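PDB 3MSO: steroid delta-isomerase from Pseudomonas aeruginosa, which probably acts as an isomerase built on the NTF2-like, SnoaL-type fold, its natural substrate not being established. Local coordinates for residues B[36-41]-B[53-58]; B[70-75]-B[86-91]; B[81-86]-B[102-107]; B[98-103]-B[111-116]. One frame throughout, in Å; residues are numbered along the deposited sequence.

Interaction 1: B[36-41]-B[53-58]; sequences PDAVFR and PVVSMI
Strand 38-41 and the part of helix 52-65 at 53-58 meet mainly through apolar side chains, without a hydrogen bond between them; their segment axes approach to 7.8 Å, with directions 41° apart. The tight part centres on V55, which turns toward the strand. Its CG2 branch, anti to the carbonyl carbon, makes the touch, 3.7 Å from F40 CB and also close to A38 O. One helical turn on, I58 CG2 comes obliquely to the F40 ring, 3.6 Å from CE2; F40 reaches it because CG stands anti to the backbone N (chi1 179°). Beyond this buried centre the contact loosens. P36 and D37 turn their side chains away where the chain makes a corner, while V54 and M57, a selenomethionine, pack on A139 and L138 of the second subunit. V55 and I58 thus lie against A38 and F40, on the same side where F40 meets F113 and V115 of strand 110-118, the helix-on-sheet packing of the alpha+beta cone characteristic of the NTF2-like fold.

Interaction 2: B[70-75]-B[86-91]; sequences AYHRQL and EFSARV
E86 holds CG anti to its backbone N (chi1 171°) and extends beyond it, while R73 keeps CG beside its own N and bends at chi3 (-70°), so that carboxylate and guanidinium meet across the antiparallel hairpin of strands 69-77 and 82-91. R73 grips side-on: NE reaches E86 OE1 at 3.0 Å and NH2 reaches OE2 at 2.9 Å, both nearly straight. Both acceptors lie in the guanidinium plane, yet the donors stand above the carboxylate plane, the two planes being 44° apart. OE1 also takes the backbone N of R73 at 3.0 Å on its anti lone pair. With K97 paired to OE2, the carboxylate is well compensated and probably stays ionised. The backbone geometry is consistent with this: E86 O accepts from H72 N at 2.7 Å, whereas E86 N donates to R73 O at 2.9 Å, so H72 and R73 both bond E86 and the regular register is interrupted there. Before it, A70 and S88 form a hydrogen-bonded pair, and Y71 and F87 a non-hydrogen-bonded one on the other face, with Y71 CD1 3.9 Å from F87 CB. Y71 OH goes on to D100 and W18, and L75 pairs antiparallel with a strand of the third subunit. On the face of A70, S88 OG, set between its backbone N and carbonyl carbon, shares a hydrogen bond of 2.6 Å with H72 NE2 at the ring edge.

Interaction 3: B[81-86]-B[102-107]; sequences RSVVLE and IRFDDD
The F104 ring carries I102 CG2 on one face, 3.5 Å above its plane and displaced toward the rim, while its edge is met by R81 O and by V83 CG1, the latter 3.9 Å from CE2. A second flat group, the R81 guanidinium, is met at its edge by D106 OD1 and the backbone of D105 and D106. The R81 chain, extended from CG to NE, reaches past the end of strand 94-104 to the turn at D106, where NH2 donates to D106 OD1 at 2.5 Å in a salt bridge, and NH1 adds a weak bond to the same oxygen. The bonds are bent (132° at NH2), the planes of the two groups stand 57° apart, and E8 supplies a second carboxylate to NH2. Behind this outer pair the backbone is regular: F104 N bonds R81 O at 2.8 Å, nearly along the C=O axis, and V83 and I102 form a hydrogen-bonded pair. Their side chains lie alongside each other on one face, V83 CG1 being 3.8 Å from I102 CB, and L85 CD1 crosses to I102 CD1 at 3.8 Å. Helix 9-23 covers this face, touching L85 and F104. S82 and R103 occupy the other face, where S82 OG bonds R73 of the third subunit. The arrangement is an antiparallel hairpin, of strands 82-91 and 94-104, within the curved sheet of an NTF2-like domain.

Interaction 4: B[98-103]-B[111-116]; sequences GIDMIR and VDFEVM
Backbone hydrogen bonds run the whole length of this contact. I99 with M116, M101 with E114 and R103 with D112 form hydrogen-bonded antiparallel pairs; M101 N meets E114 O at 2.8 Å, nearly along the C=O axis, and R103 N donates to D112 O. At this far end R103 O takes V111 N at 2.9 Å and, weakly, D112 N at 3.4 Å, so that V111 and D112 both face R103 in a classic beta bulge. A water bridges here too, donating to M101 O and, at 2.8 Å, to D112 OD1. The main ring contact is CH-pi: I102 CG1 sits over one face of F113, 4.0 Å from the centroid and 19° off the ring normal. D100 OD1 lies instead at the ring edge, 3.3 Å from CE1, while its OD2 is held by Y71. Apolar contact continues on the other face, where the selenomethionines M101 and M116 run side by side with CE atoms 3.8 Å apart. Charges are spread more loosely: R103 NH1 stays 4.1 Å from D112 OD1, beyond a salt bridge, while D112 OD2 pairs with R41. E114 OE2 pairs with K97 and R118 of the third subunit, so the face bearing M101 and E114 packs against that copy. These features make up the central antiparallel hairpin, with its bulge, of an NTF2-like curved sheet.

How the interactions relate
The four contacts follow one sheet from side to side, interactions 1 and 2 lying on opposite sides of the chain's centre with their own centres 21 Å apart. Interaction 1 joins interaction 4 through the R41 NE-D112 OD2 salt bridge of 2.8 Å. Interaction 4 shares I102 and R103 with interaction 3, and L85 N probably hydrogen-bonds D100 O at 2.8 Å. Interactions 2 and 3 share E86 and a probable hydrogen bond, L75 O-V84 N, 2.8 Å. Another, Y71 OH-D100 OD2 at 2.7 Å, lies on the helix-covered face, where NTF2-like enzymes commonly hold their pocket; no catalytic residue is established here. Interactions 2, 3 and 4 all touch the third subunit, which interaction 1 reaches through R41 alone.

Interaction 1: B[36-41]-B[53-58]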
loop_
_atom_site.group_PDB
_atom_site.type_symbol
_atom_site.label_atom_id
_atom_site.label_comp_id
_atom_site.label_asym_id
_atom_site.label_seq_id
_atom_site.Cartn_x
_atom_site.Cartn_y
_atom_site.Cartn_z
ATOM N N PRO B 36 26.806 -13.504 4.848
ATOM C CA PRO B 36 26.711 -12.487 5.915
ATOM C C PRO B 36 26.083 -11.166 5.472
ATOM O O PRO B 36 25.351 -10.555 6.243
ATOM C CB PRO B 36 28.163 -12.292 6.355
ATOM C CG PRO B 36 28.984 -12.922 5.288
ATOM C CD PRO B 36 28.171 -14.050 4.770
ATOM N N ASP B 37 26.325 -10.767 4.223
ATOM C CA ASP B 37 25.826 -9.528 3.646
ATOM C C ASP B 37 24.632 -9.744 2.732
ATOM O O ASP B 37 24.369 -8.904 1.869
ATOM C CB ASP B 37 26.966 -8.817 2.884
ATOM C CG ASP B 37 28.201 -8.531 3.722
ATOM O OD1 ASP B 37 28.044 -8.192 4.927
ATOM O OD2 ASP B 37 29.319 -8.612 3.172
ATOM N N ALA B 38 23.895 -10.852 2.929
ATOM C CA ALA B 38 22.711 -11.189 2.130
ATOM C C ALA B 38 21.684 -10.056 2.150
ATOM O O ALA B 38 21.549 -9.348 3.144
ATOM C CB ALA B 38 22.081 -12.487 2.618
ATOM N N VAL B 39 21.001 -9.873 1.028
ATOM C CA VAL B 39 20.001 -8.834 0.813
ATOM C C VAL B 39 18.603 -9.426 0.591
ATOM O O VAL B 39 18.449 -10.424 -0.126
ATOM C CB VAL B 39 20.479 -7.943 -0.352
ATOM C CG1 VAL B 39 19.327 -7.371 -1.162
ATOM C CG2 VAL B 39 21.401 -6.843 0.157
ATOM N N PHE B 40 17.588 -8.818 1.238
ATOM C CA PHE B 40 16.196 -9.212 1.070
ATOM C C PHE B 40 15.432 -8.068 0.417
ATOM O O PHE B 40 15.423 -6.948 0.938
ATOM C CB PHE B 40 15.543 -9.646 2.387
ATOM C CG PHE B 40 14.082 -10.034 2.242
ATOM C CD1 PHE B 40 13.723 -11.297 1.789
ATOM C CD2 PHE B 40 13.069 -9.138 2.570
ATOM C CE1 PHE B 40 12.383 -11.650 1.656
ATOM C CE2 PHE B 40 11.728 -9.490 2.413
ATOM C CZ PHE B 40 11.393 -10.746 1.962
ATOM N N ARG B 41 14.802 -8.360 -0.735
ATOM C CA ARG B 41 13.995 -7.396 -1.498
ATOM C C ARG B 41 12.526 -7.723 -1.309
ATOM O O ARG B 41 12.016 -8.716 -1.837
ATOM C CB ARG B 41 14.416 -7.344 -2.975
ATOM C CG ARG B 41 15.882 -6.993 -3.108
ATOM C CD ARG B 41 16.372 -6.857 -4.518
ATOM N NE ARG B 41 17.836 -6.785 -4.529
ATOM C CZ ARG B 41 18.539 -5.684 -4.282
ATOM N NH1 ARG B 41 17.922 -4.537 -4.023
ATOM N NH2 ARG B 41 19.866 -5.722 -4.286
ATOM N N PRO B 53 21.457 -11.293 9.631
ATOM C CA PRO B 53 20.518 -11.253 10.776
ATOM C C PRO B 53 19.123 -10.709 10.426
ATOM O O PRO B 53 18.127 -11.357 10.760
ATOM C CB PRO B 53 21.247 -10.376 11.807
ATOM C CG PRO B 53 22.685 -10.451 11.420
ATOM C CD PRO B 53 22.691 -10.531 9.933
ATOM N N VAL B 54 19.066 -9.554 9.722
ATOM C CA VAL B 54 17.838 -8.874 9.277
ATOM C C VAL B 54 17.040 -9.787 8.339
ATOM O O VAL B 54 15.838 -9.991 8.550
ATOM C CB VAL B 54 18.148 -7.518 8.573
ATOM C CG1 VAL B 54 16.879 -6.702 8.371
ATOM C CG2 VAL B 54 19.194 -6.712 9.342
ATOM N N VAL B 55 17.728 -10.336 7.312
ATOM C CA VAL B 55 17.179 -11.243 6.293
ATOM C C VAL B 55 16.536 -12.487 6.923
ATOM O O VAL B 55 15.400 -12.832 6.570
ATOM C CB VAL B 55 18.244 -11.594 5.224
ATOM C CG1 VAL B 55 17.783 -12.729 4.318
ATOM C CG2 VAL B 55 18.611 -10.368 4.396
ATOM N N SER B 56 17.248 -13.128 7.875
ATOM C CA SER B 56 16.783 -14.334 8.569
ATOM C C SER B 56 15.495 -14.045 9.330
ATOM O O SER B 56 14.537 -14.823 9.264
ATOM C CB SER B 56 17.856 -14.852 9.519
ATOM O OG SER B 56 17.507 -16.131 10.013
HETATM N N MSE B 57 15.456 -12.883 9.976
HETATM C CA MSE B 57 14.342 -12.435 10.775
HETATM C C MSE B 57 13.093 -12.163 9.950
HETATM O O MSE B 57 12.007 -12.558 10.368
HETATM C CB MSE B 57 14.765 -11.222 11.575
HETATM C CG MSE B 57 13.919 -11.011 12.794
HETATM SE SE MSE B 57 13.584 -9.136 12.949
HETATM C CE MSE B 57 12.394 -8.893 11.338
ATOM N N ILE B 58 13.234 -11.504 8.788
ATOM C CA ILE B 58 12.081 -11.218 7.926
ATOM C C ILE B 58 11.559 -12.524 7.321
ATOM O O ILE B 58 10.342 -12.753 7.345
ATOM C CB ILE B 58 12.367 -10.108 6.868
ATOM C CG1 ILE B 58 12.773 -8.825 7.554
ATOM C CG2 ILE B 58 11.153 -9.843 5.984
ATOM C CD1 ILE B 58 13.708 -8.130 6.863
#

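Interaction 2: B[70-75]-B[86-91]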
loop_
_atom_site.group_PDB
_atom_site.type_symbol
_atom_site.label_atom_id
_atom_site.label_comp_id
_atom_site.label_asym_id
_atom_site.label_seq_id
_atom_site.Cartn_x
_atom_site.Cartn_y
_atom_site.Cartn_z
ATOM N N ALA B 70 2.361 -23.445 -0.529
ATOM C CA ALA B 70 2.680 -24.574 -1.383
ATOM C C ALA B 70 3.561 -24.111 -2.526
ATOM O O ALA B 70 3.291 -23.092 -3.125
ATOM C CB ALA B 70 1.392 -25.189 -1.923
ATOM N N TYR B 71 4.604 -24.863 -2.827
ATOM C CA TYR B 71 5.490 -24.566 -3.960
ATOM C C TYR B 71 4.943 -25.238 -5.212
ATOM O O TYR B 71 4.301 -26.281 -5.121
ATOM C CB TYR B 71 6.925 -25.042 -3.691
ATOM C CG TYR B 71 7.756 -24.058 -2.885
ATOM C CD1 TYR B 71 7.837 -22.711 -3.255
ATOM C CD2 TYR B 71 8.496 -24.479 -1.788
ATOM C CE1 TYR B 71 8.637 -21.816 -2.547
ATOM C CE2 TYR B 71 9.308 -23.594 -1.082
ATOM C CZ TYR B 71 9.384 -22.267 -1.472
ATOM O OH TYR B 71 10.165 -21.391 -0.766
ATOM N N HIS B 72 5.125 -24.603 -6.361
ATOM C CA HIS B 72 4.654 -25.141 -7.629
ATOM C C HIS B 72 5.817 -25.273 -8.609
ATOM O O HIS B 72 6.670 -26.121 -8.367
ATOM C CB HIS B 72 3.454 -24.343 -8.137
ATOM C CG HIS B 72 2.315 -24.415 -7.170
ATOM N ND1 HIS B 72 1.642 -25.600 -6.941
ATOM C CD2 HIS B 72 1.818 -23.467 -6.347
ATOM C CE1 HIS B 72 0.743 -25.328 -6.016
ATOM N NE2 HIS B 72 0.811 -24.062 -5.628
ATOM N N ARG B 73 5.909 -24.428 -9.638
ATOM C CA ARG B 73 7.009 -24.468 -10.597
ATOM C C ARG B 73 8.306 -23.968 -9.999
ATOM O O ARG B 73 8.323 -23.045 -9.170
ATOM C CB ARG B 73 6.694 -23.625 -11.859
ATOM C CG ARG B 73 5.699 -24.281 -12.809
ATOM C CD ARG B 73 5.326 -23.350 -13.933
ATOM N NE ARG B 73 4.496 -22.237 -13.463
ATOM C CZ ARG B 73 3.939 -21.344 -14.267
ATOM N NH1 ARG B 73 4.108 -21.428 -15.582
ATOM N NH2 ARG B 73 3.194 -20.371 -13.771
ATOM N N GLN B 74 9.403 -24.574 -10.443
ATOM C CA GLN B 74 10.756 -24.210 -10.044
ATOM C C GLN B 74 11.539 -24.038 -11.328
ATOM O O GLN B 74 11.583 -24.941 -12.170
ATOM C CB GLN B 74 11.379 -25.277 -9.130
ATOM C CG GLN B 74 10.574 -25.436 -7.850
ATOM C CD GLN B 74 11.220 -26.272 -6.806
ATOM O OE1 GLN B 74 12.434 -26.461 -6.794
ATOM N NE2 GLN B 74 10.408 -26.758 -5.888
ATOM N N LEU B 75 12.103 -22.859 -11.497
ATOM C CA LEU B 75 12.825 -22.471 -12.690
ATOM C C LEU B 75 14.233 -22.017 -12.338
ATOM O O LEU B 75 14.434 -21.308 -11.351
ATOM C CB LEU B 75 12.063 -21.321 -13.398
ATOM C CG LEU B 75 10.542 -21.514 -13.628
ATOM C CD1 LEU B 75 9.718 -20.815 -12.541
ATOM C CD2 LEU B 75 10.135 -21.059 -15.006
ATOM N N GLU B 86 7.996 -20.702 -7.521
ATOM C CA GLU B 86 6.610 -20.237 -7.622
ATOM C C GLU B 86 5.823 -20.850 -6.468
ATOM O O GLU B 86 5.961 -22.056 -6.210
ATOM C CB GLU B 86 5.997 -20.676 -8.970
ATOM C CG GLU B 86 4.505 -20.420 -9.085
ATOM C CD GLU B 86 3.811 -21.082 -10.250
ATOM O OE1 GLU B 86 4.072 -22.274 -10.520
ATOM O OE2 GLU B 86 2.957 -20.412 -10.865
ATOM N N PHE B 87 4.986 -20.040 -5.790
ATOM C CA PHE B 87 4.153 -20.534 -4.706
ATOM C C PHE B 87 2.746 -19.971 -4.714
ATOM O O PHE B 87 2.487 -18.893 -5.276
ATOM C CB PHE B 87 4.819 -20.307 -3.318
ATOM C CG PHE B 87 4.998 -18.861 -2.885
ATOM C CD1 PHE B 87 3.952 -18.156 -2.291
ATOM C CD2 PHE B 87 6.222 -18.216 -3.046
ATOM C CE1 PHE B 87 4.118 -16.829 -1.889
ATOM C CE2 PHE B 87 6.383 -16.875 -2.647
ATOM C CZ PHE B 87 5.323 -16.191 -2.094
ATOM N N SER B 88 1.848 -20.682 -4.022
ATOM C CA SER B 88 0.484 -20.285 -3.704
ATOM C C SER B 88 0.452 -20.230 -2.187
ATOM O O SER B 88 1.212 -20.933 -1.531
ATOM C CB SER B 88 -0.519 -21.305 -4.213
ATOM O OG SER B 88 -0.203 -22.606 -3.748
ATOM N N ALA B 89 -0.383 -19.358 -1.625
ATOM C CA ALA B 89 -0.546 -19.160 -0.177
ATOM C C ALA B 89 -1.844 -18.380 0.054
ATOM O O ALA B 89 -2.526 -18.005 -0.911
ATOM C CB ALA B 89 0.654 -18.383 0.395
ATOM N N ARG B 90 -2.209 -18.171 1.327
ATOM C CA ARG B 90 -3.352 -17.349 1.704
ATOM C C ARG B 90 -3.069 -16.559 2.974
ATOM O O ARG B 90 -2.246 -16.971 3.785
ATOM C CB ARG B 90 -4.717 -18.090 1.697
ATOM C CG ARG B 90 -4.899 -19.195 2.729
ATOM C CD ARG B 90 -6.371 -19.443 3.048
ATOM N NE ARG B 90 -6.562 -19.882 4.433
ATOM N N VAL B 91 -3.646 -15.365 3.079
ATOM C CA VAL B 91 -3.508 -14.493 4.244
ATOM C C VAL B 91 -4.957 -14.165 4.614
ATOM O O VAL B 91 -5.588 -13.301 3.995
ATOM C CB VAL B 91 -2.603 -13.259 3.971
ATOM C CG1 VAL B 91 -2.566 -12.334 5.175
ATOM C CG2 VAL B 91 -1.182 -13.690 3.609
#

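Interaction 3: B[81-86]-B[102-107]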
loop_
_atom_site.group_PDB
_atom_site.type_symbol
_atom_site.label_atom_id
_atom_site.label_comp_id
_atom_site.label_asym_id
_atom_site.label_seq_id
_atom_site.Cartn_x
_atom_site.Cartn_y
_atom_site.Cartn_z
ATOM N N ARG B 81 22.880 -20.374 -10.959
ATOM C CA ARG B 81 23.094 -19.546 -9.771
ATOM C C ARG B 81 21.843 -18.853 -9.273
ATOM O O ARG B 81 21.863 -18.301 -8.161
ATOM C CB ARG B 81 24.166 -18.488 -10.051
ATOM C CG ARG B 81 25.529 -19.066 -10.328
ATOM C CD ARG B 81 26.450 -17.970 -10.787
ATOM N NE ARG B 81 27.777 -18.488 -11.082
ATOM C CZ ARG B 81 28.689 -18.774 -10.158
ATOM N NH1 ARG B 81 28.413 -18.608 -8.868
ATOM N NH2 ARG B 81 29.875 -19.253 -10.515
ATOM N N SER B 82 20.783 -18.841 -10.092
ATOM C CA SER B 82 19.512 -18.242 -9.718
ATOM C C SER B 82 18.358 -19.203 -9.939
ATOM O O SER B 82 18.322 -19.959 -10.917
ATOM C CB SER B 82 19.278 -16.916 -10.430
ATOM O OG SER B 82 19.947 -15.868 -9.749
ATOM N N VAL B 83 17.411 -19.157 -9.002
ATOM C CA VAL B 83 16.217 -19.978 -8.983
ATOM C C VAL B 83 14.982 -19.120 -8.720
ATOM O O VAL B 83 15.062 -18.107 -8.015
ATOM C CB VAL B 83 16.394 -21.125 -7.944
ATOM C CG1 VAL B 83 16.143 -20.674 -6.504
ATOM C CG2 VAL B 83 15.543 -22.338 -8.293
ATOM N N VAL B 84 13.857 -19.505 -9.312
ATOM C CA VAL B 84 12.553 -18.912 -9.032
ATOM C C VAL B 84 11.671 -20.057 -8.538
ATOM O O VAL B 84 11.519 -21.078 -9.231
ATOM C CB VAL B 84 11.916 -18.113 -10.205
ATOM C CG1 VAL B 84 10.401 -17.969 -10.022
ATOM C CG2 VAL B 84 12.570 -16.745 -10.344
ATOM N N LEU B 85 11.166 -19.904 -7.306
ATOM C CA LEU B 85 10.265 -20.875 -6.678
ATOM C C LEU B 85 8.885 -20.250 -6.621
ATOM O O LEU B 85 8.661 -19.316 -5.838
ATOM C CB LEU B 85 10.741 -21.291 -5.260
ATOM C CG LEU B 85 12.217 -21.649 -5.106
ATOM C CD1 LEU B 85 12.585 -21.796 -3.655
ATOM C CD2 LEU B 85 12.582 -22.888 -5.940
ATOM N N GLU B 86 7.996 -20.702 -7.521
ATOM C CA GLU B 86 6.610 -20.237 -7.622
ATOM C C GLU B 86 5.823 -20.850 -6.468
ATOM O O GLU B 86 5.961 -22.056 -6.210
ATOM C CB GLU B 86 5.997 -20.676 -8.970
ATOM C CG GLU B 86 4.505 -20.420 -9.085
ATOM C CD GLU B 86 3.811 -21.082 -10.250
ATOM O OE1 GLU B 86 4.072 -22.274 -10.520
ATOM O OE2 GLU B 86 2.957 -20.412 -10.865
ATOM N N ILE B 102 15.693 -16.427 -5.745
ATOM C CA ILE B 102 16.939 -16.593 -5.001
ATOM C C ILE B 102 18.172 -16.641 -5.911
ATOM O O ILE B 102 18.222 -17.453 -6.848
ATOM C CB ILE B 102 16.866 -17.880 -4.086
ATOM C CG1 ILE B 102 15.490 -18.011 -3.342
ATOM C CG2 ILE B 102 18.077 -17.976 -3.133
ATOM C CD1 ILE B 102 15.240 -19.307 -2.680
ATOM N N ARG B 103 19.181 -15.802 -5.588
ATOM C CA ARG B 103 20.503 -15.784 -6.215
ATOM C C ARG B 103 21.536 -16.296 -5.168
ATOM O O ARG B 103 21.540 -15.844 -4.015
ATOM C CB ARG B 103 20.894 -14.387 -6.709
ATOM C CG ARG B 103 22.257 -14.366 -7.410
ATOM C CD ARG B 103 22.770 -12.969 -7.654
ATOM N NE ARG B 103 22.179 -12.397 -8.861
ATOM C CZ ARG B 103 21.313 -11.388 -8.876
ATOM N NH1 ARG B 103 20.940 -10.801 -7.739
ATOM N NH2 ARG B 103 20.832 -10.940 -10.028
ATOM N N PHE B 104 22.399 -17.239 -5.592
ATOM C CA PHE B 104 23.426 -17.842 -4.756
ATOM C C PHE B 104 24.844 -17.461 -5.241
ATOM O O PHE B 104 25.020 -17.091 -6.409
ATOM C CB PHE B 104 23.295 -19.360 -4.838
ATOM C CG PHE B 104 21.968 -19.946 -4.457
ATOM C CD1 PHE B 104 21.701 -20.296 -3.144
ATOM C CD2 PHE B 104 21.017 -20.224 -5.420
ATOM C CE1 PHE B 104 20.480 -20.867 -2.798
ATOM C CE2 PHE B 104 19.806 -20.813 -5.076
ATOM C CZ PHE B 104 19.543 -21.132 -3.767
ATOM N N ASP B 105 25.856 -17.579 -4.365
ATOM C CA ASP B 105 27.237 -17.338 -4.795
ATOM C C ASP B 105 27.907 -18.673 -5.190
ATOM O O ASP B 105 27.224 -19.700 -5.188
ATOM C CB ASP B 105 28.053 -16.539 -3.757
ATOM C CG ASP B 105 28.275 -17.166 -2.391
ATOM O OD1 ASP B 105 28.108 -18.405 -2.257
ATOM O OD2 ASP B 105 28.699 -16.445 -1.485
ATOM N N ASP B 106 29.219 -18.655 -5.540
ATOM C CA ASP B 106 29.995 -19.826 -5.944
ATOM C C ASP B 106 29.982 -20.899 -4.857
ATOM O O ASP B 106 30.021 -22.090 -5.173
ATOM C CB ASP B 106 31.468 -19.425 -6.168
ATOM C CG ASP B 106 31.776 -18.602 -7.394
ATOM O OD1 ASP B 106 30.997 -18.665 -8.359
ATOM O OD2 ASP B 106 32.860 -17.972 -7.427
ATOM N N ASP B 107 29.957 -20.463 -3.581
ATOM C CA ASP B 107 29.986 -21.333 -2.411
ATOM C C ASP B 107 28.596 -21.849 -1.998
ATOM O O ASP B 107 28.495 -22.635 -1.058
ATOM C CB ASP B 107 30.754 -20.661 -1.234
ATOM C CG ASP B 107 32.153 -20.157 -1.574
ATOM O OD1 ASP B 107 32.933 -20.927 -2.186
ATOM O OD2 ASP B 107 32.471 -18.988 -1.230
#

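Interaction 4: B[98-103]-B[111-116]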
loop_
_atom_site.group_PDB
_atom_site.type_symbol
_atom_site.label_atom_id
_atom_site.label_comp_id
_atom_site.label_asym_id
_atom_site.label_seq_id
_atom_site.Cartn_x
_atom_site.Cartn_y
_atom_site.Cartn_z
ATOM N N GLY B 98 2.750 -16.110 -5.581
ATOM C CA GLY B 98 4.041 -15.457 -5.418
ATOM C C GLY B 98 5.245 -16.203 -5.931
ATOM O O GLY B 98 5.137 -17.349 -6.373
ATOM N N ILE B 99 6.416 -15.537 -5.854
ATOM C CA ILE B 99 7.713 -16.100 -6.224
ATOM C C ILE B 99 8.801 -15.778 -5.210
ATOM O O ILE B 99 8.853 -14.677 -4.690
ATOM C CB ILE B 99 8.194 -15.745 -7.670
ATOM C CG1 ILE B 99 8.366 -14.223 -7.892
ATOM C CG2 ILE B 99 7.333 -16.396 -8.739
ATOM C CD1 ILE B 99 9.602 -13.830 -8.784
ATOM N N ASP B 100 9.689 -16.742 -4.952
ATOM C CA ASP B 100 10.912 -16.541 -4.172
ATOM C C ASP B 100 11.962 -16.576 -5.280
ATOM O O ASP B 100 12.075 -17.606 -5.959
ATOM C CB ASP B 100 11.173 -17.697 -3.175
ATOM C CG ASP B 100 10.248 -17.726 -1.976
ATOM O OD1 ASP B 100 9.897 -16.642 -1.475
ATOM O OD2 ASP B 100 9.918 -18.841 -1.502
HETATM N N MSE B 101 12.625 -15.440 -5.558
HETATM C CA MSE B 101 13.675 -15.376 -6.576
HETATM C C MSE B 101 15.013 -15.283 -5.846
HETATM O O MSE B 101 15.389 -14.219 -5.361
HETATM C CB MSE B 101 13.461 -14.239 -7.583
HETATM C CG MSE B 101 14.552 -14.174 -8.675
HETATM SE SE MSE B 101 13.892 -13.427 -10.358
HETATM C CE MSE B 101 13.229 -11.749 -9.743
ATOM N N ILE B 102 15.693 -16.427 -5.745
ATOM C CA ILE B 102 16.939 -16.593 -5.001
ATOM C C ILE B 102 18.172 -16.641 -5.911
ATOM O O ILE B 102 18.222 -17.453 -6.848
ATOM C CB ILE B 102 16.866 -17.880 -4.086
ATOM C CG1 ILE B 102 15.490 -18.011 -3.342
ATOM C CG2 ILE B 102 18.077 -17.976 -3.133
ATOM C CD1 ILE B 102 15.240 -19.307 -2.680
ATOM N N ARG B 103 19.181 -15.802 -5.588
ATOM C CA ARG B 103 20.503 -15.784 -6.215
ATOM C C ARG B 103 21.536 -16.296 -5.168
ATOM O O ARG B 103 21.540 -15.844 -4.015
ATOM C CB ARG B 103 20.894 -14.387 -6.709
ATOM C CG ARG B 103 22.257 -14.366 -7.410
ATOM C CD ARG B 103 22.770 -12.969 -7.654
ATOM N NE ARG B 103 22.179 -12.397 -8.861
ATOM C CZ ARG B 103 21.313 -11.388 -8.876
ATOM N NH1 ARG B 103 20.940 -10.801 -7.739
ATOM N NH2 ARG B 103 20.832 -10.940 -10.028
ATOM N N VAL B 111 22.672 -14.861 -1.512
ATOM C CA VAL B 111 23.144 -13.472 -1.573
ATOM C C VAL B 111 22.001 -12.469 -1.798
ATOM O O VAL B 111 22.048 -11.355 -1.278
ATOM C CB VAL B 111 24.339 -13.240 -2.536
ATOM C CG1 VAL B 111 25.543 -14.080 -2.124
ATOM C CG2 VAL B 111 23.968 -13.508 -4.005
ATOM N N ASP B 112 20.989 -12.859 -2.565
ATOM C CA ASP B 112 19.842 -12.017 -2.863
ATOM C C ASP B 112 18.544 -12.862 -2.801
ATOM O O ASP B 112 18.447 -13.920 -3.420
ATOM C CB ASP B 112 20.022 -11.343 -4.239
ATOM C CG ASP B 112 19.103 -10.163 -4.501
ATOM O OD1 ASP B 112 17.978 -10.384 -4.999
ATOM O OD2 ASP B 112 19.533 -9.017 -4.272
ATOM N N PHE B 113 17.573 -12.402 -2.021
ATOM C CA PHE B 113 16.302 -13.077 -1.884
ATOM C C PHE B 113 15.239 -12.034 -2.147
ATOM O O PHE B 113 15.009 -11.145 -1.318
ATOM C CB PHE B 113 16.153 -13.660 -0.480
ATOM C CG PHE B 113 15.155 -14.789 -0.366
ATOM C CD1 PHE B 113 13.807 -14.585 -0.654
ATOM C CD2 PHE B 113 15.547 -16.039 0.103
ATOM C CE1 PHE B 113 12.880 -15.619 -0.518
ATOM C CE2 PHE B 113 14.616 -17.075 0.237
ATOM C CZ PHE B 113 13.286 -16.852 -0.064
ATOM N N GLU B 114 14.602 -12.135 -3.323
ATOM C CA GLU B 114 13.578 -11.216 -3.799
ATOM C C GLU B 114 12.225 -11.902 -3.874
ATOM O O GLU B 114 12.088 -12.947 -4.507
ATOM C CB GLU B 114 14.015 -10.677 -5.149
ATOM C CG GLU B 114 13.160 -9.573 -5.718
ATOM C CD GLU B 114 13.727 -8.959 -6.983
ATOM O OE1 GLU B 114 14.803 -9.404 -7.444
ATOM O OE2 GLU B 114 13.077 -8.039 -7.525
ATOM N N VAL B 115 11.225 -11.320 -3.202
ATOM C CA VAL B 115 9.861 -11.864 -3.184
ATOM C C VAL B 115 8.907 -10.929 -3.941
ATOM O O VAL B 115 9.035 -9.714 -3.835
ATOM C CB VAL B 115 9.378 -12.133 -1.723
ATOM C CG1 VAL B 115 7.951 -12.687 -1.685
ATOM C CG2 VAL B 115 10.332 -13.069 -0.988
HETATM N N MSE B 116 7.980 -11.504 -4.727
HETATM C CA MSE B 116 6.888 -10.781 -5.418
HETATM C C MSE B 116 5.593 -11.558 -5.128
HETATM O O MSE B 116 5.594 -12.790 -5.058
HETATM C CB MSE B 116 7.080 -10.680 -6.930
HETATM C CG MSE B 116 8.404 -10.070 -7.334
HETATM SE SE MSE B 116 8.430 -9.654 -9.213
HETATM C CE MSE B 116 10.343 -9.361 -9.369
HETATM O O HOH W 1 17.423 -12.616 -6.566
#